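Local coordinates for YkuI protein (Bacillus subtilis, PDB 2BAS) that binds the second messenger cyclic di-GMP and is probably a phosphodiesterase that uses its EAL domain to cleave it, at residues R91-A96 / M111-N116; R142-I147 / P193-I198; I173-D176 / E181-N184. One frame throughout, in Å; residues are numbered along the deposited sequence.

Contact 1 (R91-A96 / M111-N116); sequences RIIRQA and MNQDAN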
# COMPACT_ATOMS: atom_id res chain seq x y z
N ARG A 91 -14.22 -15.10 33.30
CA ARG A 91 -14.90 -14.30 34.30
C ARG A 91 -15.13 -12.88 33.78
O ARG A 91 -16.26 -12.38 33.77
CB ARG A 91 -14.15 -14.30 35.64
CG ARG A 91 -14.89 -13.63 36.81
CD ARG A 91 -16.10 -14.44 37.28
NE ARG A 91 -15.68 -15.62 38.02
CZ ARG A 91 -15.60 -15.70 39.35
NH1 ARG A 91 -15.20 -16.83 39.92
NH2 ARG A 91 -15.92 -14.66 40.10
N ILE A 92 -14.07 -12.25 33.30
CA ILE A 92 -14.17 -10.89 32.76
C ILE A 92 -15.22 -10.77 31.65
O ILE A 92 -16.09 -9.91 31.73
CB ILE A 92 -12.82 -10.38 32.23
CG1 ILE A 92 -11.79 -10.32 33.37
CG2 ILE A 92 -12.96 -9.01 31.57
CD1 ILE A 92 -10.36 -10.24 32.84
N ILE A 93 -15.11 -11.61 30.61
CA ILE A 93 -16.02 -11.57 29.46
C ILE A 93 -17.49 -11.67 29.85
O ILE A 93 -18.31 -10.86 29.41
CB ILE A 93 -15.70 -12.69 28.43
CG1 ILE A 93 -14.26 -12.59 27.94
CG2 ILE A 93 -16.64 -12.59 27.23
CD1 ILE A 93 -13.74 -13.85 27.25
N ARG A 94 -17.81 -12.66 30.68
CA ARG A 94 -19.18 -12.87 31.14
C ARG A 94 -19.76 -11.68 31.90
O ARG A 94 -20.91 -11.29 31.66
CB ARG A 94 -19.28 -14.15 31.96
CG ARG A 94 -19.14 -15.40 31.13
CD ARG A 94 -19.04 -16.66 31.99
NE ARG A 94 -18.75 -17.80 31.13
CZ ARG A 94 -19.66 -18.54 30.51
NH1 ARG A 94 -20.96 -18.29 30.64
NH2 ARG A 94 -19.26 -19.55 29.74
N GLN A 95 -18.98 -11.09 32.80
CA GLN A 95 -19.44 -9.89 33.49
C GLN A 95 -19.72 -8.78 32.50
O GLN A 95 -20.71 -8.06 32.65
CB GLN A 95 -18.39 -9.40 34.48
CG GLN A 95 -18.28 -10.22 35.73
CD GLN A 95 -17.23 -9.68 36.66
OE1 GLN A 95 -17.31 -8.52 37.10
NE2 GLN A 95 -16.24 -10.50 36.98
N ALA A 96 -18.86 -8.64 31.50
CA ALA A 96 -18.98 -7.58 30.53
C ALA A 96 -20.20 -7.76 29.64
O ALA A 96 -20.94 -6.80 29.41
CB ALA A 96 -17.72 -7.47 29.70
N MSE A 111 -13.42 -7.18 21.76
CA MSE A 111 -12.72 -8.09 22.66
C MSE A 111 -11.41 -8.56 22.05
O MSE A 111 -11.39 -9.22 21.01
CB MSE A 111 -13.59 -9.31 22.95
CG MSE A 111 -14.88 -9.04 23.68
SE MSE A 111 -16.07 -10.60 23.56
CE MSE A 111 -16.15 -10.79 21.56
N ASN A 112 -10.31 -8.22 22.71
CA ASN A 112 -8.96 -8.59 22.27
C ASN A 112 -8.61 -9.98 22.78
O ASN A 112 -8.34 -10.16 23.96
CB ASN A 112 -7.94 -7.58 22.79
CG ASN A 112 -6.56 -7.76 22.19
OD1 ASN A 112 -6.34 -8.59 21.30
ND2 ASN A 112 -5.61 -6.97 22.68
N GLN A 113 -8.59 -10.94 21.87
CA GLN A 113 -8.41 -12.33 22.24
C GLN A 113 -7.11 -12.89 21.71
O GLN A 113 -6.78 -12.71 20.55
CB GLN A 113 -9.59 -13.16 21.74
CG GLN A 113 -10.86 -12.85 22.48
CD GLN A 113 -10.94 -13.58 23.80
OE1 GLN A 113 -10.93 -14.81 23.84
NE2 GLN A 113 -11.03 -12.83 24.90
N ASP A 114 -6.38 -13.56 22.60
CA ASP A 114 -5.11 -14.20 22.29
C ASP A 114 -5.34 -15.37 21.32
O ASP A 114 -6.09 -16.30 21.62
CB ASP A 114 -4.48 -14.69 23.60
CG ASP A 114 -3.02 -15.10 23.46
OD1 ASP A 114 -2.49 -15.16 22.32
OD2 ASP A 114 -2.39 -15.38 24.52
N ALA A 115 -4.71 -15.30 20.16
CA ALA A 115 -4.86 -16.32 19.12
C ALA A 115 -4.44 -17.72 19.58
O ALA A 115 -5.10 -18.71 19.25
CB ALA A 115 -4.09 -15.92 17.89
N ASN A 116 -3.35 -17.80 20.35
CA ASN A 116 -2.87 -19.08 20.87
C ASN A 116 -3.87 -19.71 21.84
O ASN A 116 -4.15 -20.91 21.75
CB ASN A 116 -1.50 -18.93 21.54
CG ASN A 116 -0.47 -18.24 20.65
OD1 ASN A 116 -0.25 -18.64 19.50
ND2 ASN A 116 0.16 -17.20 21.19
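A small, buried, mainly apolar contact sets Ile93 of helix 82-100 against Met111 of strand 108-112 and nearby Gln113. Ile93 serves both partners with separate branches. Its CG2 lies 4.2 Å from the SE atom of Met111, which is selenomethionine here, a label introduced for crystallography. The other branch, CG1, stands beside the backbone N (chi1 -58°) and runs on to CD1, which comes within 3.7 Å of Gln113 NE2. A branched isoleucine suits a helix face that must fill two directions at once, while the long, unbranched Met111 spans the gap from the sheet. The helix packs here on the strand that follows it, within the β-α-β crossover linking parallel strands 53-64 and 108-112 of the EAL domain, a TIM-barrel-like fold. Gln113 is the polar exception. Its chain bends at chi2 (-81°), bringing the carboxamide back toward the helix, where NE2 donates a hydrogen bond to Asp89 OD2, one turn before Ile93, so the buried NE2 has an acceptor. Phe126 of helix 124-135 packs on both Ile93 and Gln113. Further on, Asp114 N-caps the helix starting at Ala115, its OD1 accepting a weak 3.4 Å bond from Asn116 N.

Contact 2 (R142-I147 / P193-I198); sequences RFVLEI and PDLLKI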
# COMPACT_ATOMS: atom_id res chain seq x y z
N ARG A 142 -22.58 -8.00 16.50
CA ARG A 142 -22.13 -6.91 17.36
C ARG A 142 -20.74 -7.15 17.95
O ARG A 142 -20.16 -6.25 18.57
CB ARG A 142 -23.13 -6.69 18.49
CG ARG A 142 -24.42 -6.01 18.06
CD ARG A 142 -25.45 -6.07 19.18
NE ARG A 142 -25.00 -5.39 20.39
CZ ARG A 142 -25.57 -5.50 21.59
NH1 ARG A 142 -26.64 -6.27 21.77
NH2 ARG A 142 -25.07 -4.83 22.62
N PHE A 143 -20.22 -8.36 17.76
CA PHE A 143 -18.93 -8.73 18.32
C PHE A 143 -17.78 -8.43 17.38
O PHE A 143 -17.79 -8.80 16.21
CB PHE A 143 -18.89 -10.22 18.67
CG PHE A 143 -19.78 -10.60 19.82
CD1 PHE A 143 -20.97 -11.30 19.59
CD2 PHE A 143 -19.44 -10.26 21.13
CE1 PHE A 143 -21.79 -11.67 20.66
CE2 PHE A 143 -20.27 -10.62 22.19
CZ PHE A 143 -21.44 -11.32 21.96
N VAL A 144 -16.77 -7.74 17.92
CA VAL A 144 -15.54 -7.52 17.17
C VAL A 144 -14.39 -8.27 17.86
O VAL A 144 -13.93 -7.89 18.93
CB VAL A 144 -15.24 -6.03 16.95
CG1 VAL A 144 -13.95 -5.87 16.17
CG2 VAL A 144 -16.37 -5.37 16.17
N LEU A 145 -13.98 -9.36 17.22
CA LEU A 145 -12.88 -10.17 17.70
C LEU A 145 -11.55 -9.63 17.18
O LEU A 145 -11.24 -9.73 15.98
CB LEU A 145 -13.09 -11.61 17.23
CG LEU A 145 -12.25 -12.72 17.83
CD1 LEU A 145 -12.79 -13.07 19.21
CD2 LEU A 145 -12.30 -13.95 16.94
N GLU A 146 -10.77 -9.04 18.08
CA GLU A 146 -9.45 -8.53 17.75
C GLU A 146 -8.42 -9.64 17.87
O GLU A 146 -8.31 -10.29 18.91
CB GLU A 146 -9.07 -7.36 18.65
CG GLU A 146 -9.99 -6.14 18.58
CD GLU A 146 -9.55 -5.03 19.55
OE1 GLU A 146 -8.33 -4.91 19.85
OE2 GLU A 146 -10.43 -4.26 20.01
N ILE A 147 -7.66 -9.85 16.81
CA ILE A 147 -6.62 -10.87 16.79
C ILE A 147 -5.24 -10.25 16.58
O ILE A 147 -5.10 -9.26 15.85
CB ILE A 147 -6.91 -11.94 15.69
CG1 ILE A 147 -8.34 -12.47 15.80
CG2 ILE A 147 -5.93 -13.11 15.80
CD1 ILE A 147 -8.62 -13.31 17.07
N PRO A 193 -10.11 -8.68 6.61
CA PRO A 193 -10.85 -8.47 7.85
C PRO A 193 -11.75 -7.24 7.75
O PRO A 193 -11.56 -6.40 6.88
CB PRO A 193 -9.75 -8.26 8.89
CG PRO A 193 -8.56 -7.74 8.10
CD PRO A 193 -8.71 -8.23 6.69
N ASP A 194 -12.72 -7.16 8.65
CA ASP A 194 -13.66 -6.04 8.69
C ASP A 194 -13.01 -4.78 9.28
O ASP A 194 -13.46 -3.67 9.02
CB ASP A 194 -14.88 -6.46 9.52
CG ASP A 194 -15.52 -7.75 9.00
OD1 ASP A 194 -16.00 -7.76 7.85
OD2 ASP A 194 -15.53 -8.75 9.74
N LEU A 195 -11.94 -4.95 10.04
CA LEU A 195 -11.29 -3.83 10.71
C LEU A 195 -9.77 -3.99 10.84
O LEU A 195 -9.27 -5.08 11.10
CB LEU A 195 -11.88 -3.64 12.11
CG LEU A 195 -13.01 -2.64 12.32
CD1 LEU A 195 -14.21 -3.31 12.97
CD2 LEU A 195 -12.54 -1.47 13.16
N LEU A 196 -9.07 -2.87 10.68
CA LEU A 196 -7.63 -2.83 10.90
C LEU A 196 -7.38 -1.85 12.04
O LEU A 196 -7.79 -0.70 11.96
CB LEU A 196 -6.91 -2.35 9.63
CG LEU A 196 -7.01 -3.18 8.36
CD1 LEU A 196 -6.25 -2.48 7.24
CD2 LEU A 196 -6.49 -4.60 8.58
N LYS A 197 -6.73 -2.31 13.10
CA LYS A 197 -6.40 -1.43 14.22
C LYS A 197 -4.97 -0.93 14.09
O LYS A 197 -4.02 -1.73 14.05
CB LYS A 197 -6.57 -2.11 15.57
CG LYS A 197 -8.00 -2.34 16.01
CD LYS A 197 -8.12 -2.61 17.53
CE LYS A 197 -8.24 -1.31 18.35
NZ LYS A 197 -8.77 -1.54 19.75
N ILE A 198 -4.82 0.38 14.02
CA ILE A 198 -3.52 1.03 13.87
C ILE A 198 -3.18 1.78 15.15
O ILE A 198 -3.95 2.60 15.63
CB ILE A 198 -3.52 1.95 12.62
CG1 ILE A 198 -3.86 1.14 11.37
CG2 ILE A 198 -2.18 2.63 12.44
CD1 ILE A 198 -4.22 1.97 10.13
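Val144 and Glu146 of strand 143-147 meet Leu195 and Lys197 of strand 195-199 across an intervening strand, 172-178. The partners' CA atoms are therefore well apart, 8.6 Å for Val144 and Leu195, and only side chains reach across. The apolar part is one touch, Val144 CG1 to Leu195 CD1 at 4.1 Å, with the two side chains crossing at about a right angle. Val144 sends CG1 anti to its backbone N (chi1 180°), and a short residue, Ala174, in the middle strand lets the larger neighbours close over it.

The polar part is a salt bridge in which Lys197 NZ meets both carboxylate oxygens of Glu146. The bond to OE2 is 3.2 Å long, the one to OE1 a weak 3.4 Å. NZ approaches OE2 from above the carboxylate plane, 41° out of it. Glu146 extends straight beyond CG, whereas Lys197 bends at chi3 (87°) and crosses it. Long side chains suit a pair that must bridge a whole strand. NZ also donates to Gln253 OE1, its strongest partner, and has weak, long ion pairs with Glu57 and Glu233.

Glu57 lies close to Glu146, and Lys197 sits among these acids. Such a cluster of acids and a lysine, inside the mouth of a barrel near the C-terminal ends of its parallel strands, is consistent with the active site of EAL domains.

Contact 3 (I173-D176 / E181-N184); sequences IAVD and ESSN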
# COMPACT_ATOMS: atom_id res chain seq x y z
N ILE A 173 -14.29 -9.12 12.45
CA ILE A 173 -12.89 -9.44 12.75
C ILE A 173 -11.95 -8.25 12.55
O ILE A 173 -11.88 -7.65 11.47
CB ILE A 173 -12.44 -10.70 11.97
CG1 ILE A 173 -13.10 -11.94 12.58
CG2 ILE A 173 -10.93 -10.87 12.02
CD1 ILE A 173 -13.19 -13.09 11.64
N ALA A 174 -11.26 -7.91 13.62
CA ALA A 174 -10.30 -6.83 13.62
C ALA A 174 -8.92 -7.43 13.73
O ALA A 174 -8.71 -8.33 14.53
CB ALA A 174 -10.56 -5.92 14.79
N VAL A 175 -7.99 -6.96 12.90
CA VAL A 175 -6.59 -7.33 13.01
C VAL A 175 -5.85 -6.20 13.75
O VAL A 175 -6.15 -5.02 13.55
CB VAL A 175 -5.95 -7.67 11.64
CG1 VAL A 175 -4.45 -7.81 11.75
CG2 VAL A 175 -6.52 -8.98 11.10
N ASP A 176 -4.90 -6.55 14.55
CA ASP A 176 -4.21 -5.67 15.51
C ASP A 176 -2.76 -5.41 15.05
O ASP A 176 -2.23 -6.13 14.20
CB ASP A 176 -4.19 -6.35 16.88
CG ASP A 176 -4.04 -5.36 18.04
OD1 ASP A 176 -3.88 -4.11 17.79
OD2 ASP A 176 -4.07 -5.79 19.25
N GLU A 181 4.36 -4.06 13.66
CA GLU A 181 4.80 -5.45 13.82
C GLU A 181 4.05 -6.40 12.89
O GLU A 181 4.60 -7.40 12.41
CB GLU A 181 4.57 -5.84 15.25
CG GLU A 181 4.20 -4.62 16.10
CD GLU A 181 5.25 -4.25 17.15
OE1 GLU A 181 5.01 -3.30 17.99
OE2 GLU A 181 6.36 -4.89 17.21
N SER A 182 2.84 -6.09 12.64
CA SER A 182 2.04 -6.89 11.74
C SER A 182 1.74 -6.04 10.53
O SER A 182 0.67 -5.44 10.42
CB SER A 182 0.76 -7.32 12.43
OG SER A 182 -0.13 -7.89 11.48
N SER A 183 2.71 -6.00 9.63
CA SER A 183 2.59 -5.21 8.40
C SER A 183 2.92 -6.07 7.17
O SER A 183 4.02 -5.97 6.59
CB SER A 183 3.55 -4.00 8.44
OG SER A 183 4.90 -4.44 8.58
N ASN A 184 1.95 -6.88 6.81
CA ASN A 184 2.05 -7.78 5.64
C ASN A 184 0.76 -7.69 4.80
O ASN A 184 -0.33 -8.07 5.26
CB ASN A 184 2.24 -9.23 6.09
CG ASN A 184 2.74 -10.13 4.96
OD1 ASN A 184 2.35 -9.95 3.81
ND2 ASN A 184 3.60 -11.11 5.22
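Ser182 turns its side chain onto the end of segment 173-176, meeting the Asp176 carbonyl and, more distantly, the Val175 side chain. The closer part is Ser182 CB against Asp176 O, at 3.7 Å. The hydroxyl stands anti to the backbone N of its own residue (chi1 169°), on the Val175 side of that carbonyl, and its OG is 4.3 Å from Val175 CG1. These are van der Waals approaches, the two segments share no polar bond, and just 65 Å² is buried in all. A serine suits the place because it is small enough to lie against a backbone carbonyl and still tolerates the partly exposed surroundings, whereas the β-branched Val175 belongs to the buried strand. Asp176 is buried too; it contributes its carbonyl here, while its carboxylate is engaged on another side, OD2 making a weak bond with Thr148 OG1.

The loose, solvent side is that of Glu181, which is exposed, its side chain no nearer than 6.9 Å to segment 173-176.

Beyond Ser182 the loop turns to the dimer partner: Ser183 OG is hydrogen-bonded to Asp186 N of the second subunit, and Asn184 packs on Gly179 of that subunit. Asn184 also takes the N-cap position of helix 185-191, so the loop joins strand 172-178, itself flanked by strands 143-147 and 195-199, to the helix that follows it in the barrel.

All three contacts belong to the EAL barrel and reach its one sheet, but at different depths. Contact 2 is the interior one, polar as well as apolar, and its two strands flank the strand that supplies half of contact 3; backbone bonds such as Lys197 N to Val175 O, 2.8 Å, tie these together. Contact 1 is equally buried but lies on the outer face of the sheet, where a helix packs on a strand, with apolar chemistry and one tethered amide. It adjoins contact 2 through the pairing of strands 108-112 and 143-147. Contact 3 is the smallest and the only one with a partly exposed touching residue, a serine of a loop against the strand, with the second subunit close by.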